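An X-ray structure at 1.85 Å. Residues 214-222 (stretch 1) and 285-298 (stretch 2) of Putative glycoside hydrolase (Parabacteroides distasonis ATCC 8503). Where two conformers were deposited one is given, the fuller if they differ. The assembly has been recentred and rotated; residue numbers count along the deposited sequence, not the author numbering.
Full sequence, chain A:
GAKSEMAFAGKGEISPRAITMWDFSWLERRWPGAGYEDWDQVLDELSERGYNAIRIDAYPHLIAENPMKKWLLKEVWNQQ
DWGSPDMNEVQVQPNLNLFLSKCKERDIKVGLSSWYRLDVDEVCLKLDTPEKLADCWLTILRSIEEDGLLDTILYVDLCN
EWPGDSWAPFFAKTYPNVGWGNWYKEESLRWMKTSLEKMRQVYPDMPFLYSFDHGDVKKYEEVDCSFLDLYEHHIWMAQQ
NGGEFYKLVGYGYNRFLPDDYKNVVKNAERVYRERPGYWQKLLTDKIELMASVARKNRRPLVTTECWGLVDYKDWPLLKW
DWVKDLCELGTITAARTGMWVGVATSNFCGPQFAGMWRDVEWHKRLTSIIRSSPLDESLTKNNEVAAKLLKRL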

# COMPACT_ATOMS: atom_id res chain seq x y z
N HIS A 214 6.63 -7.16 7.42
CA HIS A 214 7.44 -7.78 8.47
C HIS A 214 8.22 -6.68 9.23
O HIS A 214 8.90 -5.84 8.61
CB HIS A 214 8.41 -8.78 7.87
CG HIS A 214 8.97 -9.72 8.87
ND1 HIS A 214 10.14 -9.47 9.55
CD2 HIS A 214 8.50 -10.90 9.34
CE1 HIS A 214 10.37 -10.46 10.39
NE2 HIS A 214 9.40 -11.34 10.28
N GLY A 215 8.12 -6.71 10.55
CA GLY A 215 8.67 -5.65 11.41
C GLY A 215 10.18 -5.53 11.55
O GLY A 215 10.70 -4.47 11.94
N ASP A 216 10.88 -6.61 11.24
CA ASP A 216 12.32 -6.65 11.35
C ASP A 216 12.95 -6.13 10.07
O ASP A 216 13.36 -6.88 9.21
CB ASP A 216 12.76 -8.07 11.62
CG ASP A 216 14.24 -8.19 11.87
OD1 ASP A 216 15.02 -7.18 11.75
OD2 ASP A 216 14.60 -9.33 12.15
N VAL A 217 13.04 -4.81 9.98
CA VAL A 217 13.53 -4.17 8.77
C VAL A 217 15.01 -4.42 8.49
O VAL A 217 15.47 -4.21 7.36
CB VAL A 217 13.17 -2.70 8.76
CG1 VAL A 217 11.65 -2.57 8.74
CG2 VAL A 217 13.79 -1.99 9.98
N LYS A 218 15.76 -4.90 9.49
CA LYS A 218 17.15 -5.24 9.27
C LYS A 218 17.33 -6.42 8.30
O LYS A 218 18.43 -6.61 7.82
CB LYS A 218 17.87 -5.58 10.59
CG LYS A 218 17.90 -4.44 11.58
N LYS A 219 16.28 -7.20 8.00
CA LYS A 219 16.44 -8.33 7.05
C LYS A 219 16.82 -7.83 5.67
O LYS A 219 17.44 -8.56 4.90
CB LYS A 219 15.18 -9.15 6.85
CG LYS A 219 14.43 -9.50 8.05
CD LYS A 219 15.24 -10.04 9.13
CE LYS A 219 15.91 -11.34 8.79
NZ LYS A 219 16.28 -11.97 10.07
N TYR A 220 16.37 -6.63 5.33
CA TYR A 220 16.77 -6.08 4.05
C TYR A 220 18.31 -6.11 3.95
O TYR A 220 18.83 -6.35 2.88
CB TYR A 220 16.25 -4.67 3.85
CG TYR A 220 14.77 -4.50 3.57
CD1 TYR A 220 14.26 -4.61 2.27
CD2 TYR A 220 13.90 -4.09 4.56
CE1 TYR A 220 12.95 -4.41 2.00
CE2 TYR A 220 12.55 -3.88 4.30
CZ TYR A 220 12.08 -4.03 3.01
OH TYR A 220 10.75 -3.80 2.70
N GLU A 221 19.01 -5.90 5.06
CA GLU A 221 20.48 -5.93 5.07
C GLU A 221 21.09 -7.34 5.15
O GLU A 221 22.18 -7.59 4.65
CB GLU A 221 21.02 -5.18 6.29
CG GLU A 221 20.82 -3.67 6.31
CD GLU A 221 21.35 -3.05 7.62
OE1 GLU A 221 21.52 -3.79 8.63
OE2 GLU A 221 21.59 -1.82 7.66
N GLU A 222 20.38 -8.25 5.78
CA GLU A 222 20.91 -9.59 6.00
C GLU A 222 20.75 -10.57 4.84
O GLU A 222 21.33 -11.63 4.89
CB GLU A 222 20.25 -10.18 7.25
CG GLU A 222 20.48 -9.33 8.48
CD GLU A 222 19.54 -9.64 9.61
OE1 GLU A 222 19.15 -10.81 9.80
OE2 GLU A 222 19.19 -8.68 10.33
N ASP A 285 11.25 5.36 16.22
CA ASP A 285 12.43 4.50 16.23
C ASP A 285 12.44 3.52 15.06
O ASP A 285 13.47 3.27 14.45
CB ASP A 285 12.55 3.76 17.57
CG ASP A 285 13.13 4.65 18.67
OD1 ASP A 285 13.56 5.79 18.36
OD2 ASP A 285 13.19 4.19 19.84
N LYS A 286 11.28 2.97 14.74
CA LYS A 286 11.16 2.09 13.59
C LYS A 286 11.39 2.85 12.26
O LYS A 286 12.08 2.35 11.35
CB LYS A 286 9.77 1.44 13.56
CG LYS A 286 9.54 0.49 12.39
CD LYS A 286 10.61 -0.55 12.19
CE LYS A 286 10.77 -1.45 13.35
NZ LYS A 286 9.50 -2.22 13.61
N ILE A 287 10.81 4.04 12.15
CA ILE A 287 10.95 4.86 10.96
C ILE A 287 12.42 5.22 10.71
O ILE A 287 12.89 5.16 9.59
CB ILE A 287 10.12 6.16 11.04
CG1 ILE A 287 8.61 5.85 11.02
CG2 ILE A 287 10.46 7.09 9.90
CD1 ILE A 287 7.76 7.03 11.41
N GLU A 288 13.12 5.61 11.76
CA GLU A 288 14.54 5.96 11.64
C GLU A 288 15.36 4.73 11.26
O GLU A 288 16.24 4.80 10.41
CB GLU A 288 15.05 6.56 12.94
CG GLU A 288 14.41 7.89 13.38
CD GLU A 288 14.67 9.09 12.42
OE1 GLU A 288 15.51 8.99 11.48
OE2 GLU A 288 14.03 10.14 12.64
N LEU A 289 15.05 3.59 11.90
CA LEU A 289 15.72 2.32 11.59
C LEU A 289 15.52 1.94 10.12
O LEU A 289 16.48 1.61 9.40
CB LEU A 289 15.22 1.20 12.52
CG LEU A 289 15.83 -0.20 12.33
CD1 LEU A 289 17.36 -0.24 12.45
CD2 LEU A 289 15.17 -1.17 13.29
N MSE A 290 14.27 2.03 9.64
CA MSE A 290 13.98 1.73 8.23
C MSE A 290 14.80 2.63 7.30
O MSE A 290 15.40 2.16 6.35
CB MSE A 290 12.48 1.88 7.94
CG MSE A 290 12.04 1.58 6.50
SE MSE A 290 12.13 -0.30 5.98
CE MSE A 290 13.93 -0.43 5.25
N ALA A 291 14.81 3.94 7.57
CA ALA A 291 15.57 4.87 6.75
C ALA A 291 17.05 4.47 6.71
O ALA A 291 17.69 4.55 5.66
CB ALA A 291 15.40 6.31 7.26
N SER A 292 17.59 3.99 7.84
CA SER A 292 18.99 3.59 7.92
C SER A 292 19.34 2.44 7.03
O SER A 292 20.42 2.39 6.46
CB SER A 292 19.35 3.17 9.34
OG SER A 292 19.71 4.29 10.09
N VAL A 293 18.46 1.46 7.04
CA VAL A 293 18.62 0.25 6.27
C VAL A 293 18.53 0.62 4.79
O VAL A 293 19.32 0.16 3.96
CB VAL A 293 17.54 -0.79 6.66
CG1 VAL A 293 17.49 -1.92 5.64
CG2 VAL A 293 17.79 -1.30 8.09
N ALA A 294 17.58 1.48 4.47
CA ALA A 294 17.40 1.91 3.08
C ALA A 294 18.60 2.69 2.58
O ALA A 294 18.99 2.58 1.40
CB ALA A 294 16.12 2.73 2.92
N ARG A 295 19.17 3.52 3.45
CA ARG A 295 20.31 4.34 3.06
C ARG A 295 21.55 3.46 2.81
O ARG A 295 22.29 3.70 1.85
CB ARG A 295 20.59 5.44 4.08
CG ARG A 295 21.78 6.34 3.70
CD ARG A 295 22.09 7.42 4.73
NE ARG A 295 21.03 8.42 4.77
CZ ARG A 295 20.09 8.50 5.72
NH1 ARG A 295 20.10 7.68 6.76
NH2 ARG A 295 19.16 9.43 5.63
N LYS A 296 21.74 2.44 3.65
CA LYS A 296 22.84 1.50 3.48
C LYS A 296 22.70 0.74 2.17
O LYS A 296 23.66 0.58 1.43
CB LYS A 296 22.86 0.50 4.65
CG LYS A 296 24.05 -0.44 4.69
N ASN A 297 21.49 0.25 1.89
CA ASN A 297 21.22 -0.53 0.68
C ASN A 297 21.01 0.33 -0.54
O ASN A 297 20.91 -0.20 -1.64
CB ASN A 297 20.00 -1.46 0.91
CG ASN A 297 20.30 -2.57 1.91
OD1 ASN A 297 21.45 -2.83 2.21
ND2 ASN A 297 19.27 -3.26 2.39
N ARG A 298 20.96 1.65 -0.33
CA ARG A 298 20.78 2.62 -1.39
C ARG A 298 19.49 2.35 -2.21
O ARG A 298 19.51 2.25 -3.42
CB ARG A 298 22.04 2.68 -2.26
CG ARG A 298 23.29 2.97 -1.43
CD ARG A 298 24.54 2.99 -2.27
NE ARG A 298 24.54 4.05 -3.27
CZ ARG A 298 24.91 5.31 -3.02
NH1 ARG A 298 25.25 5.68 -1.79
NH2 ARG A 298 24.90 6.20 -4.00

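A turn opening into a short helix (stretch 1) lies against one side of a long regular helix (stretch 2), burying 501 Å² in total. The closest CA atoms are those of Val217 and Met290, 5.9 Å apart. A type I turn from Asp216 to Lys219 brings the chain round; Asp216, chi1 t, points away from the long helix and caps the turn through a weak bond from Lys218 N to Asp216 OD1 (3.3 Å).

Val217, buried with chi1 m, is the centre of the apolar contact. Its CG1 lies 3.6 Å from Met290 SE and its CG2 3.6 Å from Leu289 CG, while both methyls are 4.1 Å from Lys286 CD. Leu289 (t, p) and Val293 (t) both direct CA-to-CB toward stretch 1, as expected of residues four apart on a helix. Met290, a selenomethionine, starts sideways, but its chi1 t and chi2 p bring SE inward, 5.0 Å from the Tyr220 ring centroid and oblique to it, and chi3 at -91°, between wells, leaves Met290 CE 3.7 Å from Tyr220 CD2. Tyr220, chi1 m, also packs its CB 3.5 Å from Val293 CG1, so the same valine methyl serves Tyr220 and the aliphatic part of Glu221, whose CG is 3.8 Å away.

Polar bonds lie toward the two ends of this apolar patch. Lys286 leaves its helix sideways; chi1 t followed by three p torsions curls the chain back, its CD passing Val217, until NZ donates to Gly215 O at 3.0 Å. About three turns along the helix, Asn297, chi1 m, points toward stretch 1 and gives a weak bond from ND2 to Tyr220 O (3.2 Å, 131°). On the side facing away, Lys219 holds chi1 to chi3 at m, which brings NZ to 3.1 Å from Glu222 OE1 in a salt bridge and to a longer 3.8 Å from Asp216 OD2, tying turn to helix.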